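Local coordinates for protein Mn transporter subunit (Synechocystis sp. PCC 6803, PDB 3UJP) that binds manganese and probably delivers it, as the solute-binding subunit, to an ABC transporter for uptake into the cell, at residues A[33-39]-A[53-59]; A[81-85]-A[149-153]; A[109-114]-A[141-146]. All coordinates share one frame; numbering follows the deposited sequence.

Interaction 1: residues A[33-39]-A[53-59]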
loop_
_atom_site.group_PDB
_atom_site.type_symbol
_atom_site.label_atom_id
_atom_site.label_comp_id
_atom_site.label_asym_id
_atom_site.label_seq_id
_atom_site.Cartn_x
_atom_site.Cartn_y
_atom_site.Cartn_z
ATOM N N LYS A 33 -8.758 7.799 -0.594
ATOM C CA LYS A 33 -8.972 6.617 0.233
ATOM C C LYS A 33 -10.371 6.034 0.034
ATOM O O LYS A 33 -11.364 6.700 0.290
ATOM C CB LYS A 33 -8.718 6.933 1.702
ATOM C CG LYS A 33 -7.556 6.146 2.310
ATOM C CD LYS A 33 -8.036 5.086 3.333
ATOM C CE LYS A 33 -8.623 5.736 4.614
ATOM N NZ LYS A 33 -9.105 4.728 5.613
ATOM N N VAL A 34 -10.450 4.789 -0.430
ATOM C CA VAL A 34 -11.739 4.187 -0.763
ATOM C C VAL A 34 -12.062 3.003 0.141
ATOM O O VAL A 34 -11.227 2.119 0.341
ATOM C CB VAL A 34 -11.794 3.750 -2.237
ATOM C CG1 VAL A 34 -13.100 3.072 -2.539
ATOM C CG2 VAL A 34 -11.623 4.938 -3.125
ATOM N N LEU A 35 -13.278 2.976 0.675
ATOM C CA LEU A 35 -13.651 1.945 1.642
ATOM C C LEU A 35 -14.776 1.046 1.118
ATOM O O LEU A 35 -15.756 1.538 0.544
ATOM C CB LEU A 35 -14.066 2.585 2.967
ATOM C CG LEU A 35 -13.591 1.785 4.172
ATOM C CD1 LEU A 35 -12.075 1.989 4.362
ATOM C CD2 LEU A 35 -14.372 2.140 5.441
ATOM N N THR A 36 -14.633 -0.267 1.287
ATOM C CA THR A 36 -15.709 -1.171 0.887
ATOM C C THR A 36 -16.147 -2.093 2.011
ATOM O O THR A 36 -15.361 -2.483 2.874
ATOM C CB THR A 36 -15.391 -2.010 -0.378
ATOM O OG1 THR A 36 -14.104 -2.624 -0.257
ATOM C CG2 THR A 36 -15.400 -1.139 -1.596
ATOM N N THR A 37 -17.418 -2.452 1.960
ATOM C CA THR A 37 -18.049 -3.239 2.991
ATOM C C THR A 37 -17.364 -4.572 3.230
ATOM O O THR A 37 -16.906 -4.849 4.351
ATOM C CB THR A 37 -19.518 -3.424 2.680
ATOM O OG1 THR A 37 -19.673 -3.843 1.317
ATOM C CG2 THR A 37 -20.199 -2.097 2.850
ATOM N N PHE A 38 -17.283 -5.397 2.192
ATOM C CA PHE A 38 -16.609 -6.687 2.322
ATOM C C PHE A 38 -15.504 -6.944 1.310
ATOM O O PHE A 38 -15.409 -6.274 0.281
ATOM C CB PHE A 38 -17.604 -7.845 2.329
ATOM C CG PHE A 38 -18.375 -8.011 1.061
ATOM C CD1 PHE A 38 -18.231 -9.155 0.299
ATOM C CD2 PHE A 38 -19.266 -7.050 0.653
ATOM C CE1 PHE A 38 -18.942 -9.319 -0.839
ATOM C CE2 PHE A 38 -19.977 -7.210 -0.490
ATOM C CZ PHE A 38 -19.822 -8.347 -1.236
ATOM N N THR A 39 -14.682 -7.933 1.638
ATOM C CA THR A 39 -13.519 -8.331 0.857
ATOM C C THR A 39 -13.745 -8.649 -0.620
ATOM O O THR A 39 -12.825 -8.502 -1.420
ATOM C CB THR A 39 -12.949 -9.598 1.419
ATOM O OG1 THR A 39 -13.900 -10.649 1.199
ATOM C CG2 THR A 39 -12.678 -9.442 2.901
ATOM N N LEU A 53 -5.585 4.559 -6.261
ATOM C CA LEU A 53 -6.290 4.768 -4.985
ATOM C C LEU A 53 -5.844 3.690 -4.013
ATOM O O LEU A 53 -5.113 2.755 -4.376
ATOM C CB LEU A 53 -7.807 4.666 -5.147
ATOM C CG LEU A 53 -8.491 5.597 -6.154
ATOM C CD1 LEU A 53 -10.012 5.475 -6.097
ATOM C CD2 LEU A 53 -8.076 7.052 -5.968
ATOM N N VAL A 54 -6.291 3.806 -2.775
ATOM C CA VAL A 54 -5.929 2.803 -1.783
ATOM C C VAL A 54 -7.185 2.200 -1.188
ATOM O O VAL A 54 -7.885 2.831 -0.395
ATOM C CB VAL A 54 -4.946 3.325 -0.693
ATOM C CG1 VAL A 54 -4.962 4.832 -0.607
ATOM C CG2 VAL A 54 -5.230 2.671 0.660
ATOM N N VAL A 55 -7.471 0.975 -1.613
ATOM C CA VAL A 55 -8.733 0.348 -1.319
ATOM C C VAL A 55 -8.615 -0.465 -0.075
ATOM O O VAL A 55 -7.608 -1.151 0.128
ATOM C CB VAL A 55 -9.104 -0.586 -2.419
ATOM C CG1 VAL A 55 -10.403 -1.258 -2.057
ATOM C CG2 VAL A 55 -9.202 0.189 -3.712
ATOM N N GLU A 56 -9.644 -0.410 0.755
ATOM C CA GLU A 56 -9.617 -1.148 1.995
ATOM C C GLU A 56 -11.007 -1.658 2.303
ATOM O O GLU A 56 -11.989 -1.122 1.812
ATOM C CB GLU A 56 -9.119 -0.230 3.090
ATOM C CG GLU A 56 -8.826 -0.888 4.406
ATOM C CD GLU A 56 -8.366 0.142 5.431
ATOM O OE1 GLU A 56 -8.295 1.346 5.056
ATOM O OE2 GLU A 56 -8.084 -0.246 6.598
ATOM N N SER A 57 -11.082 -2.711 3.099
ATOM C CA SER A 57 -12.345 -3.322 3.442
ATOM C C SER A 57 -12.717 -3.047 4.902
ATOM O O SER A 57 -11.836 -2.854 5.750
ATOM C CB SER A 57 -12.217 -4.822 3.249
ATOM O OG SER A 57 -13.473 -5.497 3.286
ATOM N N ILE A 58 -14.021 -3.044 5.203
ATOM C CA ILE A 58 -14.485 -2.971 6.591
ATOM C C ILE A 58 -14.275 -4.339 7.251
ATOM O O ILE A 58 -13.493 -4.491 8.215
ATOM C CB ILE A 58 -15.996 -2.604 6.715
ATOM C CG1 ILE A 58 -16.336 -1.276 6.041
ATOM C CG2 ILE A 58 -16.431 -2.573 8.180
ATOM C CD1 ILE A 58 -15.855 -0.124 6.760
ATOM N N THR A 59 -15.001 -5.328 6.728
ATOM C CA THR A 59 -14.987 -6.689 7.253
ATOM C C THR A 59 -13.712 -7.376 6.795
ATOM O O THR A 59 -13.364 -7.312 5.620
ATOM C CB THR A 59 -16.136 -7.467 6.672
ATOM O OG1 THR A 59 -15.947 -7.542 5.262
ATOM C CG2 THR A 59 -17.452 -6.770 6.934
#
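The carbonyl oxygen of T37 takes two hydrogen bonds from one residue, T59, just beyond the ends of two paired parallel strands. T59 N reaches T37 O at 3.1 Å, on an almost straight path nearly in line with the carbonyl. T59 OG1, set between its own backbone N and carbonyl carbon (chi1 63°), comes in the carbonyl plane to a lone pair of T37 O at 3.0 Å. S57 OG in turn gives a bond to T59 O, which ties down the turn after strand 54-57. Before this clasp, the backbones form a parallel ladder in which V34 and T36 bond to V54 and E56, with T36 N to E56 O at 2.8 Å, and T36 O takes a last bond from I58 N just past the strand end. On one face, L35 lies alongside E56 and points the same way, with L35 CD1 3.9 Å from E56 CB. The extended E56 chain carries OE1 to K33 NZ at 3.5 Å, a salt bridge, while OE2 pairs with R60. With an alanine in place of L35, E56 CB would probably lose its apolar neighbour and a gap would open between E56 and I84. The other face carries V34, T36, V55 and S57. With helix 39-49 the two strands make up the first beta-alpha-beta unit of the alpha/beta lobe: F38 stands at the N-cap of that helix, which packs through L41, A42 and V45 against T36, V55 and S57, while helix 72-80 meets E56 and I58 and strand 83-86 adjoins strand 33-36.

Interaction 2: residues A[81-85]-A[149-153]. With ZN (zinc ion), chain F.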
loop_
_atom_site.group_PDB
_atom_site.type_symbol
_atom_site.label_atom_id
_atom_site.label_comp_id
_atom_site.label_asym_id
_atom_site.label_seq_id
_atom_site.Cartn_x
_atom_site.Cartn_y
_atom_site.Cartn_z
ATOM N N ALA A 81 -12.171 8.140 5.211
ATOM C CA ALA A 81 -12.158 7.705 3.835
ATOM C C ALA A 81 -12.629 8.871 2.957
ATOM O O ALA A 81 -13.278 9.775 3.469
ATOM C CB ALA A 81 -13.077 6.516 3.696
ATOM N N ASP A 82 -12.306 8.864 1.658
ATOM C CA ASP A 82 -12.734 9.935 0.735
ATOM C C ASP A 82 -13.926 9.495 -0.121
ATOM O O ASP A 82 -14.476 10.281 -0.902
ATOM C CB ASP A 82 -11.581 10.438 -0.172
ATOM C CG ASP A 82 -10.339 10.906 0.617
ATOM O OD1 ASP A 82 -9.522 10.040 1.000
ATOM O OD2 ASP A 82 -10.153 12.130 0.852
ATOM N N LEU A 83 -14.310 8.231 0.030
ATOM C CA LEU A 83 -15.444 7.643 -0.686
ATOM C C LEU A 83 -15.715 6.242 -0.161
ATOM O O LEU A 83 -14.789 5.511 0.165
ATOM C CB LEU A 83 -15.185 7.562 -2.192
ATOM C CG LEU A 83 -16.200 6.713 -2.980
ATOM C CD1 LEU A 83 -17.612 7.222 -2.796
ATOM C CD2 LEU A 83 -15.857 6.672 -4.450
ATOM N N ILE A 84 -16.985 5.866 -0.084
ATOM C CA ILE A 84 -17.362 4.582 0.495
ATOM C C ILE A 84 -18.315 3.860 -0.419
ATOM O O ILE A 84 -19.404 4.334 -0.720
ATOM C CB ILE A 84 -17.997 4.732 1.891
ATOM C CG1 ILE A 84 -16.932 5.134 2.925
ATOM C CG2 ILE A 84 -18.684 3.436 2.294
ATOM C CD1 ILE A 84 -17.472 5.949 4.082
ATOM N N LEU A 85 -17.878 2.692 -0.852
ATOM C CA LEU A 85 -18.521 1.933 -1.902
ATOM C C LEU A 85 -19.143 0.717 -1.274
ATOM O O LEU A 85 -18.456 -0.040 -0.586
ATOM C CB LEU A 85 -17.455 1.480 -2.895
ATOM C CG LEU A 85 -17.363 2.241 -4.207
ATOM C CD1 LEU A 85 -17.696 3.680 -3.961
ATOM C CD2 LEU A 85 -15.984 2.076 -4.775
ATOM N N ALA A 149 -17.581 6.021 -10.369
ATOM C CA ALA A 149 -17.449 6.554 -9.020
ATOM C C ALA A 149 -16.061 7.115 -8.829
ATOM O O ALA A 149 -15.881 8.093 -8.101
ATOM C CB ALA A 149 -17.721 5.476 -8.005
ATOM N N PHE A 150 -15.090 6.476 -9.494
ATOM C CA PHE A 150 -13.668 6.824 -9.388
ATOM C C PHE A 150 -13.261 7.997 -10.281
ATOM O O PHE A 150 -12.357 8.755 -9.919
ATOM C CB PHE A 150 -12.789 5.640 -9.770
ATOM C CG PHE A 150 -12.697 4.584 -8.732
ATOM C CD1 PHE A 150 -13.512 4.593 -7.636
ATOM C CD2 PHE A 150 -11.779 3.570 -8.863
ATOM C CE1 PHE A 150 -13.414 3.615 -6.696
ATOM C CE2 PHE A 150 -11.674 2.599 -7.931
ATOM C CZ PHE A 150 -12.495 2.619 -6.844
ATOM N N VAL A 151 -13.885 8.126 -11.454
ATOM C CA VAL A 151 -13.593 9.250 -12.346
ATOM C C VAL A 151 -14.055 10.568 -11.709
ATOM O O VAL A 151 -13.358 11.590 -11.809
ATOM C CB VAL A 151 -14.231 9.090 -13.737
ATOM C CG1 VAL A 151 -13.931 7.732 -14.294
ATOM C CG2 VAL A 151 -15.737 9.318 -13.668
ATOM N N GLU A 152 -15.223 10.531 -11.054
ATOM C CA GLU A 152 -15.729 11.675 -10.304
ATOM C C GLU A 152 -14.918 11.863 -9.047
ATOM O O GLU A 152 -14.538 12.979 -8.722
ATOM C CB GLU A 152 -17.193 11.491 -9.938
ATOM C CG GLU A 152 -18.081 11.248 -11.134
ATOM C CD GLU A 152 -19.493 10.890 -10.711
ATOM O OE1 GLU A 152 -19.765 10.982 -9.494
ATOM O OE2 GLU A 152 -20.324 10.515 -11.576
ATOM N N LEU A 153 -14.635 10.778 -8.338
ATOM C CA LEU A 153 -13.769 10.905 -7.162
ATOM C C LEU A 153 -12.423 11.561 -7.509
ATOM O O LEU A 153 -12.044 12.566 -6.892
ATOM C CB LEU A 153 -13.522 9.570 -6.436
ATOM C CG LEU A 153 -12.797 9.881 -5.105
ATOM C CD1 LEU A 153 -13.741 10.595 -4.113
ATOM C CD2 LEU A 153 -12.115 8.690 -4.422
HETATM ZN ZN ZN F . -8.991 12.825 2.583
#
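The phenyl ring of F150 receives L83 CD2 at its edge, near the ring plane and 4.5 Å from F150 CD1, while L85 CD2 approaches obliquely to 3.6 Å from F150 CE1. V45, V48 and A49 of helix 39-49 also touch the F150 side chain, and Y161 meets the ring edge-to-face. This is helix-on-sheet packing of an alpha/beta lobe: helix segment 149-153 runs antiparallel to strand segment 83-85 (177°), their axes 10.6 Å apart, with apolar side chains filling the interval. L83 and L85, two residues apart on the strand, face the helix together. From the helix come A149, F150 and L153, and the backbone bond L153 N to A149 O keeps the first and last of these one turn apart on the same side. A149 offers just its methyl, 4.2 Å from L83 CD2, and this small side chain probably lets L83 CD2 come within 3.9 Å of A149 O. L153 has CG turned opposite its backbone N (chi1 -171°), which carries both branches toward the strand, CD1 lying 3.9 Å from L83 CB. No hydrogen bond crosses between the segments, and the contact rests on apolar packing. V34 of the neighbouring strand also touches L153, and V108 borders A149 and L85. Just before the strand, D82 is polar. Its flat carboxylate leads away from the helix, near R137 of the second subunit; its OD1 makes a weak hydrogen bond with K33 N, and its OD2 binds a zinc ion at 2.2 Å.

Interaction 3: residues A[109-114]-A[141-146]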
loop_
_atom_site.group_PDB
_atom_site.type_symbol
_atom_site.label_atom_id
_atom_site.label_comp_id
_atom_site.label_asym_id
_atom_site.label_seq_id
_atom_site.Cartn_x
_atom_site.Cartn_y
_atom_site.Cartn_z
ATOM N N VAL A 109 -23.802 2.779 -4.629
ATOM C CA VAL A 109 -24.079 1.349 -4.612
ATOM C C VAL A 109 -23.667 0.704 -5.949
ATOM O O VAL A 109 -24.222 0.999 -7.005
ATOM C CB VAL A 109 -25.554 0.976 -4.091
ATOM C CG1 VAL A 109 -26.319 2.196 -3.643
ATOM C CG2 VAL A 109 -26.364 0.163 -5.107
ATOM N N LEU A 110 -22.653 -0.148 -5.888
ATOM C CA LEU A 110 -22.123 -0.816 -7.061
ATOM C C LEU A 110 -23.185 -1.678 -7.717
ATOM O O LEU A 110 -22.958 -2.291 -8.764
ATOM C CB LEU A 110 -20.948 -1.687 -6.668
ATOM C CG LEU A 110 -19.943 -0.995 -5.774
ATOM C CD1 LEU A 110 -18.801 -1.950 -5.449
ATOM C CD2 LEU A 110 -19.454 0.270 -6.462
ATOM N N THR A 111 -24.359 -1.721 -7.122
ATOM C CA THR A 111 -25.337 -2.680 -7.573
ATOM C C THR A 111 -26.357 -2.072 -8.543
ATOM O O THR A 111 -27.102 -2.798 -9.196
ATOM C CB THR A 111 -25.975 -3.375 -6.368
ATOM O OG1 THR A 111 -25.771 -4.787 -6.488
ATOM C CG2 THR A 111 -27.448 -3.047 -6.233
ATOM N N GLU A 112 -26.341 -0.745 -8.662
ATOM C CA GLU A 112 -27.301 0.010 -9.483
ATOM C C GLU A 112 -27.422 -0.400 -10.964
ATOM O O GLU A 112 -26.466 -0.291 -11.735
ATOM C CB GLU A 112 -26.989 1.506 -9.388
ATOM C CG GLU A 112 -27.771 2.346 -10.355
ATOM C CD GLU A 112 -27.418 3.818 -10.241
ATOM O OE1 GLU A 112 -26.646 4.167 -9.313
ATOM O OE2 GLU A 112 -27.913 4.623 -11.070
ATOM N N GLY A 113 -28.612 -0.853 -11.360
ATOM C CA GLY A 113 -28.910 -1.128 -12.757
ATOM C C GLY A 113 -29.081 -2.607 -12.945
ATOM O O GLY A 113 -29.476 -3.093 -14.020
ATOM N N ILE A 114 -28.755 -3.340 -11.883
ATOM C CA ILE A 114 -28.908 -4.786 -11.895
ATOM C C ILE A 114 -30.320 -5.101 -11.433
ATOM O O ILE A 114 -30.794 -4.541 -10.433
ATOM C CB ILE A 114 -27.884 -5.482 -10.984
ATOM C CG1 ILE A 114 -26.511 -4.854 -11.164
ATOM C CG2 ILE A 114 -27.832 -7.003 -11.258
ATOM C CD1 ILE A 114 -25.458 -5.531 -10.317
ATOM N N VAL A 141 -21.627 -4.792 -14.527
ATOM C CA VAL A 141 -22.239 -3.555 -14.090
ATOM C C VAL A 141 -21.656 -3.100 -12.735
ATOM O O VAL A 141 -21.568 -1.902 -12.436
ATOM C CB VAL A 141 -23.748 -3.691 -14.048
ATOM C CG1 VAL A 141 -24.247 -4.162 -15.385
ATOM C CG2 VAL A 141 -24.127 -4.683 -13.031
ATOM N N TYR A 142 -21.245 -4.052 -11.912
ATOM C CA TYR A 142 -20.532 -3.709 -10.690
ATOM C C TYR A 142 -19.322 -2.874 -11.064
ATOM O O TYR A 142 -19.143 -1.764 -10.573
ATOM C CB TYR A 142 -20.065 -4.979 -9.999
ATOM C CG TYR A 142 -21.070 -5.578 -9.052
ATOM C CD1 TYR A 142 -21.107 -5.180 -7.724
ATOM C CD2 TYR A 142 -21.975 -6.543 -9.474
ATOM C CE1 TYR A 142 -22.013 -5.718 -6.834
ATOM C CE2 TYR A 142 -22.899 -7.099 -8.578
ATOM C CZ TYR A 142 -22.906 -6.680 -7.255
ATOM O OH TYR A 142 -23.804 -7.197 -6.334
ATOM N N VAL A 143 -18.513 -3.410 -11.978
ATOM C CA VAL A 143 -17.216 -2.822 -12.327
ATOM C C VAL A 143 -17.373 -1.493 -13.028
ATOM O O VAL A 143 -16.503 -0.642 -12.962
ATOM C CB VAL A 143 -16.350 -3.744 -13.227
ATOM C CG1 VAL A 143 -16.295 -5.158 -12.679
ATOM C CG2 VAL A 143 -16.882 -3.750 -14.654
ATOM N N GLU A 144 -18.481 -1.309 -13.721
ATOM C CA GLU A 144 -18.635 -0.061 -14.421
ATOM C C GLU A 144 -18.937 1.028 -13.427
ATOM O O GLU A 144 -18.373 2.122 -13.515
ATOM C CB GLU A 144 -19.764 -0.132 -15.416
ATOM C CG GLU A 144 -20.179 1.243 -15.877
ATOM C CD GLU A 144 -19.208 1.826 -16.869
ATOM O OE1 GLU A 144 -18.166 1.174 -17.125
ATOM O OE2 GLU A 144 -19.488 2.926 -17.394
ATOM N N ASN A 145 -19.828 0.735 -12.478
ATOM C CA ASN A 145 -20.225 1.743 -11.474
ATOM C C ASN A 145 -19.081 2.144 -10.558
ATOM O O ASN A 145 -19.052 3.252 -10.033
ATOM C CB ASN A 145 -21.423 1.275 -10.643
ATOM C CG ASN A 145 -22.664 1.025 -11.487
ATOM O OD1 ASN A 145 -22.920 1.726 -12.470
ATOM N ND2 ASN A 145 -23.438 0.019 -11.107
ATOM N N ILE A 146 -18.151 1.216 -10.362
ATOM C CA ILE A 146 -16.906 1.487 -9.667
ATOM C C ILE A 146 -16.087 2.452 -10.493
ATOM O O ILE A 146 -15.346 3.277 -9.947
ATOM C CB ILE A 146 -16.073 0.225 -9.529
ATOM C CG1 ILE A 146 -16.789 -0.812 -8.652
ATOM C CG2 ILE A 146 -14.738 0.575 -8.968
ATOM C CD1 ILE A 146 -16.180 -2.208 -8.701
#
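The chain from V109 to I114 folds as two overlapping beta turns, type I from V109 to E112 and type II from T111 to I114, laid against helix 136-153 with L110 CA 4.9 Å from Y142 CA. These tandem turns lead out of strand 107-109, an edge strand within this chain of the parallel sheet in this alpha/beta lobe. G113 is the third residue of the second turn, and at its positive phi of 112° a side chain would press on the carbonyl oxygen of E112. N145 holds the turns to the helix through its amide nitrogen; its CG, anti to the carbonyl carbon (chi1 -61°), holds the amide toward the turns. ND2 bonds to E112 O at 3.1 Å, meeting a lone pair in the carbonyl plane, and more weakly to L110 O. That second carbonyl oxygen also sits over one face of the Y142 ring and takes a CA-H...O contact from Y142 CA. Both turns meet the tyrosine ring: L110 CB packs on its CD1 at 3.7 Å, and I114 CD1 comes to 3.5 Å from CE2, the isoleucine crossing the tyrosine at about a right angle. L110 extends farther to I146, with CD2 3.6 Å from I146 CG1. Helix 39-49 adds L41 beside L110 and M44 beside Y142. At the far end of the ring, Y142 OH bonds to N87 OD1 and also accepts a weak hydrogen bond from T111 OG1 at 3.1 Å.

In the fold
From the N terminus, interaction 1 closes a short loop around helix 39-49, pairing strands 33-36 and 54-57. Interaction 2 opens later, at 81-85, and closes a far longer excursion when the end of helix 136-153 returns to the sheet. Interaction 3 is nested inside that excursion, joining the exit of strand 107-109 to an earlier part of the same helix. Neighbouring strands 33-36 and 83-86 put interactions 1 and 2 in one sheet, with probable hydrogen bonds K33 O to D82 N (2.7 Å) and L35 O to L85 N (2.8 Å). L85 packs on L110 between interactions 2 and 3; interactions 1 and 3 do not touch. Interactions 2 and 3 tie sheet and loop to helix 136-153.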